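Local coordinates for laccase (Botrytis aclada, PDB 3SQR), which couples oxidation of phenolic substrates to reduction of dioxygen to water at its copper sites, and probably takes part in lignin degradation and detoxification, at residues Y52-N57 / N186-A191; D60-G65 / K156-Q161; L202-H207 / I272-E277; T302-I307 / T363-C368. One frame throughout, in Å; residues are numbered along the deposited sequence.

Contact 1: residues Y52-N57 / N186-A191; sequences YSIDTN and NGPATA
I54 lays the long branch of its side chain against the backbone of the 186-191 loop, and P188 turns the CB-CG edge of its ring toward the turn that carries I54. CG1 of I54 stands about 30° off fully anti to the backbone N (chi1 -149°), which leaves CG2 between the N and the carbonyl carbon. CD1 rests on the peptide joining P188 to A189, 3.4 Å from A189 N, and also touches P188 CB at 3.8 Å. T190 meets the same branch from across, the two side chains crossing at about a right angle, with T190 CG2 3.5 Å from I54 CG1. Its hydroxyl bonds chiefly to I295 O, with I288 O also in bonding range, so its one proton is shared or alternates. P188 CG approaches S53 C at 3.7 Å, a place a compact, flat-sided ring can fill.

I54 occupies the second position of a type I turn from S53 to T56. S53 OG receives the backbone N-H of D55 at 2.8 Å, forming an ST turn, while S53 N donates to T56 OG1 at 2.9 Å. Serine and threonine thus let the turn bond its own amides. Y162 lies against both I54 and P188, and P294 against I54 and T190.

No hydrogen bond joins the two segments. S53 and T56 serve the turn, D55 reaches H379 and T190 reaches I295, and what meets across is aliphatic carbon and the flank of a peptide: adhesion here comes from shape and exclusion of water, with 192 Å² buried.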
loop_
_atom_site.group_PDB
_atom_site.type_symbol
_atom_site.label_atom_id
_atom_site.label_comp_id
_atom_site.label_asym_id
_atom_site.label_seq_id
_atom_site.Cartn_x
_atom_site.Cartn_y
_atom_site.Cartn_z
ATOM N N TYR A 52 20.177 -18.831 4.516
ATOM C CA TYR A 52 19.420 -18.206 3.440
ATOM C C TYR A 52 20.099 -16.944 3.047
ATOM O O TYR A 52 21.056 -16.503 3.696
ATOM C CB TYR A 52 18.018 -17.904 3.916
ATOM C CG TYR A 52 17.337 -19.086 4.535
ATOM C CD1 TYR A 52 16.765 -20.077 3.747
ATOM C CD2 TYR A 52 17.255 -19.224 5.919
ATOM C CE1 TYR A 52 16.132 -21.159 4.318
ATOM C CE2 TYR A 52 16.600 -20.317 6.498
ATOM C CZ TYR A 52 16.052 -21.275 5.690
ATOM O OH TYR A 52 15.373 -22.350 6.278
ATOM N N SER A 53 19.632 -16.360 1.969
ATOM C CA SER A 53 20.265 -15.193 1.482
ATOM C C SER A 53 19.351 -14.487 0.560
ATOM O O SER A 53 18.205 -14.922 0.287
ATOM C CB SER A 53 21.528 -15.583 0.692
ATOM O OG SER A 53 21.194 -16.079 -0.596
ATOM N N ILE A 54 19.899 -13.437 -0.010
ATOM C CA ILE A 54 19.243 -12.635 -1.034
ATOM C C ILE A 54 18.927 -13.483 -2.258
ATOM O O ILE A 54 18.133 -13.108 -3.098
ATOM C CB ILE A 54 20.170 -11.428 -1.363
ATOM C CG1 ILE A 54 19.356 -10.235 -1.773
ATOM C CG2 ILE A 54 21.295 -11.844 -2.378
ATOM C CD1 ILE A 54 18.479 -9.705 -0.651
ATOM N N ASP A 55 19.618 -14.642 -2.384
ATOM C CA ASP A 55 19.395 -15.505 -3.533
ATOM C C ASP A 55 18.366 -16.607 -3.275
ATOM O O ASP A 55 17.970 -17.373 -4.206
ATOM C CB ASP A 55 20.745 -16.097 -3.981
ATOM C CG ASP A 55 21.683 -15.043 -4.505
ATOM O OD1 ASP A 55 21.276 -14.228 -5.386
ATOM O OD2 ASP A 55 22.804 -15.033 -4.047
ATOM N N THR A 56 17.891 -16.680 -2.044
ATOM C CA THR A 56 16.853 -17.618 -1.716
ATOM C C THR A 56 15.550 -17.283 -2.420
ATOM O O THR A 56 15.134 -16.115 -2.421
ATOM C CB THR A 56 16.637 -17.681 -0.205
ATOM O OG1 THR A 56 17.885 -18.014 0.432
ATOM C CG2 THR A 56 15.521 -18.691 0.168
ATOM N N ASN A 57 14.901 -18.284 -3.023
ATOM C CA ASN A 57 13.609 -18.047 -3.622
ATOM C C ASN A 57 12.549 -18.076 -2.534
ATOM O O ASN A 57 12.064 -19.111 -2.158
ATOM C CB ASN A 57 13.282 -19.049 -4.738
ATOM C CG ASN A 57 11.986 -18.693 -5.463
ATOM O OD1 ASN A 57 11.097 -18.163 -4.847
ATOM N ND2 ASN A 57 11.852 -19.036 -6.742
ATOM N N ASN A 186 12.387 -8.253 8.731
ATOM C CA ASN A 186 13.835 -8.282 8.508
ATOM C C ASN A 186 14.220 -9.491 7.738
ATOM O O ASN A 186 13.599 -10.549 7.764
ATOM C CB ASN A 186 14.609 -8.112 9.783
ATOM C CG ASN A 186 14.497 -6.690 10.312
ATOM O OD1 ASN A 186 14.924 -5.689 9.671
ATOM N ND2 ASN A 186 13.885 -6.602 11.433
ATOM N N GLY A 187 15.293 -9.301 7.006
ATOM C CA GLY A 187 15.747 -10.294 6.077
ATOM C C GLY A 187 16.964 -9.699 5.394
ATOM O O GLY A 187 17.486 -8.662 5.801
ATOM N N PRO A 188 17.430 -10.376 4.357
ATOM C CA PRO A 188 18.612 -9.885 3.681
ATOM C C PRO A 188 18.328 -8.680 2.766
ATOM O O PRO A 188 17.199 -8.254 2.591
ATOM C CB PRO A 188 19.048 -11.081 2.867
ATOM C CG PRO A 188 17.759 -11.791 2.521
ATOM C CD PRO A 188 16.949 -11.628 3.802
ATOM N N ALA A 189 19.375 -8.128 2.168
ATOM C CA ALA A 189 19.220 -6.892 1.333
ATOM C C ALA A 189 20.298 -6.914 0.246
ATOM O O ALA A 189 21.288 -7.608 0.385
ATOM C CB ALA A 189 19.355 -5.643 2.215
ATOM N N THR A 190 20.108 -6.157 -0.805
ATOM C CA THR A 190 20.942 -6.254 -1.973
ATOM C C THR A 190 22.096 -5.246 -1.939
ATOM O O THR A 190 22.902 -5.223 -2.846
ATOM C CB THR A 190 20.193 -6.025 -3.226
ATOM O OG1 THR A 190 19.459 -4.799 -3.115
ATOM C CG2 THR A 190 19.279 -7.237 -3.609
ATOM N N ALA A 191 22.150 -4.430 -0.901
ATOM C CA ALA A 191 23.311 -3.578 -0.641
ATOM C C ALA A 191 23.530 -3.489 0.833
ATOM O O ALA A 191 22.612 -3.662 1.630
ATOM C CB ALA A 191 23.136 -2.152 -1.275
#

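Contact 2: residues D60-G65 / K156-Q161; sequences DVTPTG and KFQVTQ
T62 faces Q158 and T160, its CB directed at the 156-161 segment so that both branches of the side chain are used. From CB the hydroxyl branch, OG1, lies beside the backbone N (chi1 -52°). OG1 comes 3.8 Å from T160 CG2, a contact with a methyl, and finds its polar partner in a water 3.0 Å away, where the direction of the bond is undecided. This leaves the methyl branch, CG2, anti to the backbone N, and it meets Q158 tip to tip, 3.5 Å from NE2 and 3.8 Å from Q158 CD. It also reaches T160 CG2 at 4.0 Å. A threonine suits this place because one branch serves the water while the methyl packs on the Q158 amide and the T160 methyl.

The same water lies 2.6 Å from V61 O and 2.7 Å from T160 O, bridging the two backbones where no direct hydrogen bond does. More acceptors surround it than it has protons, so these bonds cannot all be fully made at once. Q158 is extended beyond CG, and its NE2 donates to G105 O; P63 O, 3.9 Å from NE2, is buried without a partner.

The contact sits at the end of strand 152-158, the outer strand that pairs with 107-114, where V159 still bonds through its backbone to G105 and D106. The loop leading into strand 67-79 packs on the side chains at this end, and Y52 of strand 52-53 packs on its V61 and P63.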
loop_
_atom_site.group_PDB
_atom_site.type_symbol
_atom_site.label_atom_id
_atom_site.label_comp_id
_atom_site.label_asym_id
_atom_site.label_seq_id
_atom_site.Cartn_x
_atom_site.Cartn_y
_atom_site.Cartn_z
ATOM N N ASP A 60 9.251 -19.917 -2.703
ATOM C CA ASP A 60 9.294 -21.359 -2.590
ATOM C C ASP A 60 9.824 -21.860 -1.273
ATOM O O ASP A 60 9.511 -22.981 -0.907
ATOM C CB ASP A 60 10.161 -21.934 -3.717
ATOM C CG ASP A 60 9.569 -21.704 -5.108
ATOM O OD1 ASP A 60 8.351 -21.392 -5.255
ATOM O OD2 ASP A 60 10.357 -21.847 -6.074
ATOM N N VAL A 61 10.674 -21.071 -0.593
ATOM C CA VAL A 61 11.454 -21.483 0.602
ATOM C C VAL A 61 11.211 -20.442 1.694
ATOM O O VAL A 61 11.226 -19.258 1.376
ATOM C CB VAL A 61 12.964 -21.525 0.236
ATOM C CG1 VAL A 61 13.858 -21.745 1.452
ATOM C CG2 VAL A 61 13.218 -22.657 -0.802
ATOM N N THR A 62 11.002 -20.873 2.938
ATOM C CA THR A 62 10.782 -19.955 4.020
ATOM C C THR A 62 11.584 -20.393 5.213
ATOM O O THR A 62 11.459 -21.554 5.660
ATOM C CB THR A 62 9.303 -19.945 4.440
ATOM O OG1 THR A 62 8.451 -19.733 3.304
ATOM C CG2 THR A 62 9.011 -18.858 5.525
ATOM N N PRO A 63 12.374 -19.483 5.781
ATOM C CA PRO A 63 13.029 -19.776 7.056
ATOM C C PRO A 63 12.085 -20.150 8.190
ATOM O O PRO A 63 10.909 -19.817 8.189
ATOM C CB PRO A 63 13.738 -18.453 7.380
ATOM C CG PRO A 63 13.944 -17.844 6.126
ATOM C CD PRO A 63 12.751 -18.150 5.313
ATOM N N THR A 64 12.596 -20.878 9.175
ATOM C CA THR A 64 11.793 -21.108 10.347
ATOM C C THR A 64 12.090 -19.902 11.220
ATOM O O THR A 64 13.233 -19.464 11.339
ATOM C CB THR A 64 12.163 -22.413 11.066
ATOM O OG1 THR A 64 13.474 -22.261 11.606
ATOM C CG2 THR A 64 12.178 -23.494 10.086
ATOM N N GLY A 65 11.060 -19.324 11.775
ATOM C CA GLY A 65 11.238 -18.242 12.702
ATOM C C GLY A 65 10.509 -18.587 13.988
ATOM O O GLY A 65 10.492 -19.741 14.431
ATOM N N LYS A 156 -3.805 -14.385 11.722
ATOM C CA LYS A 156 -2.661 -15.249 11.786
ATOM C C LYS A 156 -2.079 -15.500 10.460
ATOM O O LYS A 156 -2.771 -16.020 9.576
ATOM C CB LYS A 156 -3.085 -16.581 12.459
ATOM C CG LYS A 156 -3.515 -16.410 13.918
ATOM C CD LYS A 156 -3.796 -17.827 14.550
ATOM C CE LYS A 156 -4.276 -17.745 16.010
ATOM N NZ LYS A 156 -3.958 -19.063 16.767
ATOM N N PHE A 157 -0.757 -15.250 10.280
ATOM C CA PHE A 157 -0.156 -15.531 9.065
ATOM C C PHE A 157 1.325 -15.597 9.260
ATOM O O PHE A 157 1.820 -15.074 10.255
ATOM C CB PHE A 157 -0.511 -14.545 7.949
ATOM C CG PHE A 157 -0.257 -13.119 8.286
ATOM C CD1 PHE A 157 -1.226 -12.366 8.909
ATOM C CD2 PHE A 157 0.962 -12.513 8.010
ATOM C CE1 PHE A 157 -1.034 -11.021 9.206
ATOM C CE2 PHE A 157 1.147 -11.148 8.338
ATOM C CZ PHE A 157 0.109 -10.409 8.919
ATOM N N GLN A 158 1.960 -16.353 8.397
ATOM C CA GLN A 158 3.403 -16.341 8.311
ATOM C C GLN A 158 3.891 -15.272 7.387
ATOM O O GLN A 158 3.342 -15.038 6.291
ATOM C CB GLN A 158 3.971 -17.698 7.839
ATOM C CG GLN A 158 5.437 -17.846 8.023
ATOM C CD GLN A 158 5.906 -19.256 7.741
ATOM O OE1 GLN A 158 5.275 -19.964 6.944
ATOM N NE2 GLN A 158 7.046 -19.666 8.365
ATOM N N VAL A 159 5.068 -14.700 7.719
ATOM C CA VAL A 159 5.647 -13.806 6.738
ATOM C C VAL A 159 6.692 -14.586 5.956
ATOM O O VAL A 159 7.700 -15.082 6.497
ATOM C CB VAL A 159 6.220 -12.508 7.333
ATOM C CG1 VAL A 159 5.063 -11.561 7.745
ATOM C CG2 VAL A 159 7.180 -12.783 8.582
ATOM N N THR A 160 6.385 -14.787 4.690
ATOM C CA THR A 160 7.218 -15.605 3.818
ATOM C C THR A 160 7.943 -14.676 2.823
ATOM O O THR A 160 8.335 -15.050 1.733
ATOM C CB THR A 160 6.322 -16.610 3.072
ATOM O OG1 THR A 160 5.383 -15.895 2.251
ATOM C CG2 THR A 160 5.544 -17.434 4.072
ATOM N N GLN A 161 8.052 -13.410 3.227
ATOM C CA GLN A 161 8.597 -12.324 2.448
ATOM C C GLN A 161 9.369 -11.461 3.468
ATOM O O GLN A 161 9.123 -11.535 4.673
ATOM C CB GLN A 161 7.498 -11.442 1.826
ATOM C CG GLN A 161 6.688 -12.142 0.802
ATOM C CD GLN A 161 5.384 -11.469 0.625
ATOM O OE1 GLN A 161 4.435 -11.691 1.442
ATOM N NE2 GLN A 161 5.283 -10.662 -0.416
HETATM O O HOH W 1 9.830 -17.260 2.353
#

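Contact 3: residues L202-H207 / I272-E277; sequences LQDWAH and IDSHFE
D204 grips the turn at I272 and D273 with both carboxylate oxygens, the chief polar tie of this contact. OD1 accepts from I272 N at 2.8 Å (N-H...O 160°) and OD2 from D273 N at 2.8 Å, each through its syn lone pair. Two successive amides are therefore held by one flat group, which fixes the rotation of the carboxylate. CG of D204 lies between the backbone N and the carbonyl carbon (chi1 43°), which swings the carboxylate toward the 272-277 segment. The short aspartate side chain places both oxygens against two consecutive amides with little freedom, and such donors would tend to favour its charged form.

The aromatic contact is made by L202 and F276. L202 CB sits over one face of the F276 ring, offset toward the rim, in a CH-pi contact 3.7 Å from the centroid and 19° off the normal. The rest of L202 crosses the phenylalanine obliquely, its CD1 3.9 Å from F276 CB. The edge of the ring near CZ comes close to D204 N, which is buried without a partner. S274 CB fills in beside the carboxylate, 3.9 Å from OD2.

Strand 195-205 belongs to one sheet and strand 276-280 to the other, so leucine and phenylalanine form part of the interior of a cupredoxin beta sandwich. The clamped turn also packs on helix 529-533, I272 bonding by its backbone to A529, and the side chain of D273 lies about 7 Å from the type 1 copper, held by H463, C526 and H531.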
loop_
_atom_site.group_PDB
_atom_site.type_symbol
_atom_site.label_atom_id
_atom_site.label_comp_id
_atom_site.label_asym_id
_atom_site.label_seq_id
_atom_site.Cartn_x
_atom_site.Cartn_y
_atom_site.Cartn_z
ATOM N N LEU A 202 4.929 8.920 3.619
ATOM C CA LEU A 202 4.633 10.121 2.836
ATOM C C LEU A 202 3.127 10.104 2.592
ATOM O O LEU A 202 2.588 9.114 2.117
ATOM C CB LEU A 202 5.435 10.110 1.545
ATOM C CG LEU A 202 6.935 9.999 1.613
ATOM C CD1 LEU A 202 7.490 9.680 0.209
ATOM C CD2 LEU A 202 7.514 11.275 2.246
ATOM N N GLN A 203 2.420 11.170 2.929
ATOM C CA GLN A 203 0.984 11.207 2.720
ATOM C C GLN A 203 0.486 12.634 2.622
ATOM O O GLN A 203 1.130 13.581 3.046
ATOM C CB GLN A 203 0.256 10.516 3.861
ATOM C CG GLN A 203 0.510 11.194 5.192
ATOM C CD GLN A 203 -0.027 10.456 6.380
ATOM O OE1 GLN A 203 0.710 10.047 7.246
ATOM N NE2 GLN A 203 -1.350 10.384 6.484
ATOM N N ASP A 204 -0.682 12.740 2.023
ATOM C CA ASP A 204 -1.550 13.898 2.175
ATOM C C ASP A 204 -2.111 13.823 3.591
ATOM O O ASP A 204 -1.981 12.793 4.277
ATOM C CB ASP A 204 -2.673 13.945 1.104
ATOM C CG ASP A 204 -3.328 12.606 0.835
ATOM O OD1 ASP A 204 -3.321 11.715 1.727
ATOM O OD2 ASP A 204 -3.867 12.445 -0.287
ATOM N N TRP A 205 -2.747 14.895 4.025
ATOM C CA TRP A 205 -3.373 14.870 5.331
ATOM C C TRP A 205 -4.434 15.921 5.409
ATOM O O TRP A 205 -4.125 17.121 5.243
ATOM C CB TRP A 205 -2.327 15.142 6.407
ATOM C CG TRP A 205 -2.881 15.045 7.758
ATOM C CD1 TRP A 205 -2.987 16.058 8.676
ATOM C CD2 TRP A 205 -3.399 13.878 8.394
ATOM N NE1 TRP A 205 -3.582 15.590 9.827
ATOM C CE2 TRP A 205 -3.847 14.258 9.692
ATOM C CE3 TRP A 205 -3.567 12.556 8.004
ATOM C CZ2 TRP A 205 -4.417 13.361 10.561
ATOM C CZ3 TRP A 205 -4.156 11.665 8.869
ATOM C CH2 TRP A 205 -4.554 12.074 10.161
ATOM N N ALA A 206 -5.675 15.481 5.621
ATOM C CA ALA A 206 -6.785 16.401 5.718
ATOM C C ALA A 206 -6.798 17.021 7.118
ATOM O O ALA A 206 -6.212 16.446 8.039
ATOM C CB ALA A 206 -8.097 15.678 5.470
ATOM N N HIS A 207 -7.487 18.166 7.262
ATOM C CA HIS A 207 -7.759 18.719 8.609
ATOM C C HIS A 207 -9.144 18.474 9.052
ATOM O O HIS A 207 -9.676 19.234 9.892
ATOM C CB HIS A 207 -7.397 20.195 8.673
ATOM C CG HIS A 207 -5.931 20.419 8.712
ATOM N ND1 HIS A 207 -5.373 21.672 8.618
ATOM C CD2 HIS A 207 -4.899 19.552 8.861
ATOM C CE1 HIS A 207 -4.064 21.564 8.685
ATOM N NE2 HIS A 207 -3.749 20.278 8.828
ATOM N N ILE A 272 -4.124 9.310 0.657
ATOM C CA ILE A 272 -5.470 9.061 0.104
ATOM C C ILE A 272 -5.399 9.244 -1.400
ATOM O O ILE A 272 -5.941 8.477 -2.172
ATOM C CB ILE A 272 -6.445 10.123 0.722
ATOM C CG1 ILE A 272 -6.669 9.822 2.183
ATOM C CG2 ILE A 272 -7.785 10.223 -0.020
ATOM C CD1 ILE A 272 -7.254 11.035 2.928
ATOM N N ASP A 273 -4.718 10.299 -1.799
ATOM C CA ASP A 273 -4.573 10.617 -3.235
ATOM C C ASP A 273 -3.407 11.512 -3.432
ATOM O O ASP A 273 -3.556 12.713 -3.639
ATOM C CB ASP A 273 -5.832 11.273 -3.753
ATOM C CG ASP A 273 -5.897 11.308 -5.295
ATOM O OD1 ASP A 273 -4.886 11.038 -5.947
ATOM O OD2 ASP A 273 -6.983 11.580 -5.833
ATOM N N SER A 274 -2.215 10.916 -3.374
ATOM C CA SER A 274 -0.954 11.633 -3.349
ATOM C C SER A 274 0.019 10.906 -4.193
ATOM O O SER A 274 0.090 9.680 -4.105
ATOM C CB SER A 274 -0.391 11.732 -1.908
ATOM O OG SER A 274 -0.448 10.445 -1.303
ATOM N N HIS A 275 0.885 11.650 -4.856
ATOM C CA HIS A 275 2.012 11.082 -5.586
ATOM C C HIS A 275 3.231 11.827 -5.130
ATOM O O HIS A 275 3.197 13.068 -4.992
ATOM C CB HIS A 275 1.882 11.236 -7.104
ATOM C CG HIS A 275 2.816 10.367 -7.870
ATOM N ND1 HIS A 275 4.133 10.705 -8.097
ATOM C CD2 HIS A 275 2.638 9.139 -8.418
ATOM C CE1 HIS A 275 4.722 9.717 -8.762
ATOM N NE2 HIS A 275 3.830 8.782 -9.006
ATOM N N PHE A 276 4.289 11.083 -4.939
ATOM C CA PHE A 276 5.536 11.648 -4.438
ATOM C C PHE A 276 6.673 11.342 -5.369
ATOM O O PHE A 276 6.677 10.376 -6.097
ATOM C CB PHE A 276 5.862 11.233 -2.973
ATOM C CG PHE A 276 4.843 11.704 -1.976
ATOM C CD1 PHE A 276 4.839 13.007 -1.509
ATOM C CD2 PHE A 276 3.854 10.841 -1.542
ATOM C CE1 PHE A 276 3.913 13.449 -0.621
ATOM C CE2 PHE A 276 2.913 11.266 -0.652
ATOM C CZ PHE A 276 2.930 12.606 -0.200
ATOM N N GLU A 277 7.678 12.203 -5.307
ATOM C CA GLU A 277 8.945 12.013 -5.991
ATOM C C GLU A 277 10.061 12.347 -5.008
ATOM O O GLU A 277 10.698 13.420 -5.024
ATOM C CB GLU A 277 9.007 12.829 -7.302
ATOM C CG GLU A 277 10.173 12.368 -8.161
ATOM C CD GLU A 277 10.360 13.173 -9.435
ATOM O OE1 GLU A 277 9.348 13.778 -9.852
ATOM O OE2 GLU A 277 11.553 13.155 -9.976
#

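Contact 4: residues T302-I307 / T363-C368; sequences TLLIGI and TPRGTC
The guanidinium of R365 carries L304 CD1 over the centre of one face, 3.6 Å above the plane, while its edge is turned to the backbone at T302 and L303. L303 N lies in the plane at that edge. T302 O also lies near it, close to NH2, but the angle is too poor for a hydrogen bond. The bond made is with the side chain: NH2 donates to T302 OG1 at 2.9 Å (154°), with the oxygen tilted 16° out of the guanidinium plane. The T302 and R365 side chains run antiparallel alongside one another, and a bend at chi3 (-77°) puts NE where it forms a salt bridge with E277 OE2. T302 OG1 also approaches that carboxylate, at a separation too short to be taken literally. NH2 has a further salt bridge with E371 OE2.

L304 has a second neighbour in T367, the side chains crossing at about a right angle. The branched leucine splits its methyls: CD1 touches both the guanidinium and, at 3.7 Å, T367 OG1, while CD2 is 3.7 Å from T367 O. G366 takes a positive phi, easy for a residue without a side chain, and its N-H bonds to E277 OE1.

The contact mixes apolar and ionic parts. Leucine covers a face of the cation, NE and NH2 find acceptors in E277, T302 and E371, and the two carboxylates would more than offset the charge and tend to keep the arginine protonated. The loop 363-368 is thus tied by the C368-C334 disulfide to the loop carrying C334, and by polar bonds to T302 and to E277 of strand 276-280.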
loop_
_atom_site.group_PDB
_atom_site.type_symbol
_atom_site.label_atom_id
_atom_site.label_comp_id
_atom_site.label_asym_id
_atom_site.label_seq_id
_atom_site.Cartn_x
_atom_site.Cartn_y
_atom_site.Cartn_z
ATOM N N THR A 302 16.024 11.251 -7.382
ATOM C CA THR A 302 14.628 11.394 -6.959
ATOM C C THR A 302 13.950 10.059 -7.181
ATOM O O THR A 302 14.436 9.232 -7.943
ATOM C CB THR A 302 13.872 12.504 -7.655
ATOM O OG1 THR A 302 13.452 12.070 -8.932
ATOM C CG2 THR A 302 14.708 13.779 -7.789
ATOM N N LEU A 303 12.818 9.844 -6.526
ATOM C CA LEU A 303 12.225 8.483 -6.541
ATOM C C LEU A 303 10.697 8.637 -6.575
ATOM O O LEU A 303 10.073 9.132 -5.585
ATOM C CB LEU A 303 12.687 7.773 -5.288
ATOM C CG LEU A 303 12.289 6.317 -5.036
ATOM C CD1 LEU A 303 12.482 5.472 -6.268
ATOM C CD2 LEU A 303 13.021 5.742 -3.843
ATOM N N LEU A 304 10.123 8.255 -7.714
ATOM C CA LEU A 304 8.714 8.353 -7.980
ATOM C C LEU A 304 8.042 7.255 -7.167
ATOM O O LEU A 304 8.485 6.119 -7.225
ATOM C CB LEU A 304 8.400 8.192 -9.451
ATOM C CG LEU A 304 8.899 9.333 -10.368
ATOM C CD1 LEU A 304 8.955 8.844 -11.841
ATOM C CD2 LEU A 304 7.980 10.509 -10.211
ATOM N N ILE A 305 7.009 7.604 -6.416
ATOM C CA ILE A 305 6.381 6.604 -5.546
ATOM C C ILE A 305 4.909 6.802 -5.589
ATOM O O ILE A 305 4.355 7.864 -5.183
ATOM C CB ILE A 305 6.821 6.647 -4.057
ATOM C CG1 ILE A 305 8.328 6.793 -3.874
ATOM C CG2 ILE A 305 6.271 5.385 -3.298
ATOM C CD1 ILE A 305 8.757 6.985 -2.416
ATOM N N GLY A 306 4.229 5.826 -6.162
ATOM C CA GLY A 306 2.781 5.780 -6.089
ATOM C C GLY A 306 2.164 5.202 -4.820
ATOM O O GLY A 306 2.839 4.669 -3.995
ATOM N N ILE A 307 0.868 5.404 -4.642
ATOM C CA ILE A 307 0.220 5.057 -3.399
ATOM C C ILE A 307 0.309 3.565 -3.141
ATOM O O ILE A 307 -0.046 2.758 -3.983
ATOM C CB ILE A 307 -1.247 5.471 -3.318
ATOM C CG1 ILE A 307 -1.398 6.983 -3.506
ATOM C CG2 ILE A 307 -1.801 5.079 -1.904
ATOM C CD1 ILE A 307 -2.831 7.396 -3.695
ATOM N N THR A 363 15.895 19.213 -9.707
ATOM C CA THR A 363 14.701 19.451 -10.453
ATOM C C THR A 363 13.985 18.093 -10.590
ATOM O O THR A 363 14.549 17.159 -11.154
ATOM C CB THR A 363 14.997 19.967 -11.872
ATOM O OG1 THR A 363 15.676 21.240 -11.784
ATOM C CG2 THR A 363 13.708 20.064 -12.719
ATOM N N PRO A 364 12.766 18.019 -10.092
ATOM C CA PRO A 364 12.028 16.735 -10.217
ATOM C C PRO A 364 11.546 16.451 -11.632
ATOM O O PRO A 364 11.331 17.361 -12.444
ATOM C CB PRO A 364 10.842 16.888 -9.278
ATOM C CG PRO A 364 10.906 18.264 -8.697
ATOM C CD PRO A 364 12.008 19.037 -9.343
ATOM N N ARG A 365 11.415 15.173 -11.952
ATOM C CA ARG A 365 10.774 14.807 -13.196
ATOM C C ARG A 365 9.366 15.392 -13.284
ATOM O O ARG A 365 8.960 15.830 -14.344
ATOM C CB ARG A 365 10.769 13.287 -13.360
ATOM C CG ARG A 365 12.079 12.735 -13.713
ATOM C CD ARG A 365 12.154 11.229 -13.488
ATOM N NE ARG A 365 12.307 10.963 -12.064
ATOM C CZ ARG A 365 12.520 9.745 -11.583
ATOM N NH1 ARG A 365 12.540 8.710 -12.408
ATOM N NH2 ARG A 365 12.726 9.566 -10.303
ATOM N N GLY A 366 8.636 15.418 -12.155
ATOM C CA GLY A 366 7.365 16.087 -12.019
ATOM C C GLY A 366 6.216 15.342 -12.663
ATOM O O GLY A 366 5.133 15.893 -12.876
ATOM N N THR A 367 6.436 14.049 -12.924
ATOM C CA THR A 367 5.392 13.210 -13.473
ATOM C C THR A 367 4.667 12.389 -12.420
ATOM O O THR A 367 5.016 12.410 -11.233
ATOM C CB THR A 367 6.020 12.208 -14.468
ATOM O OG1 THR A 367 6.821 11.282 -13.717
ATOM C CG2 THR A 367 6.935 12.943 -15.516
ATOM N N CYS A 368 3.659 11.665 -12.880
ATOM C CA CYS A 368 2.877 10.732 -12.023
ATOM C C CYS A 368 3.246 9.296 -12.322
ATOM O O CYS A 368 2.542 8.388 -11.931
ATOM C CB CYS A 368 1.387 10.958 -12.174
ATOM S SG CYS A 368 0.960 12.704 -12.085
#

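How the contacts relate
The four contacts form two pairs. Contacts 1 and 2, centres 13 Å apart, touch where Y52 CE2 meets P63 CB at 3.5 Å; contact 2 joins the N-terminal chain to the first cupredoxin domain, contact 1 to the connection between the first and second. Contacts 3 and 4, also 13 Å apart, share a sheet: strands 276-280 and 303-305 are neighbours, with F276 O and I305 N 2.8 Å apart in a probable hydrogen bond. Between the pairs, contacts 2 and 4 are about 33 Å apart at their centres, whereas contacts 1 and 4 approach to about 12 Å at their nearest atoms. Contact 3 lies nearest a copper ion, the type 1 site; contact 2 comes about 11 Å from H126 by way of V159, measured between side chains.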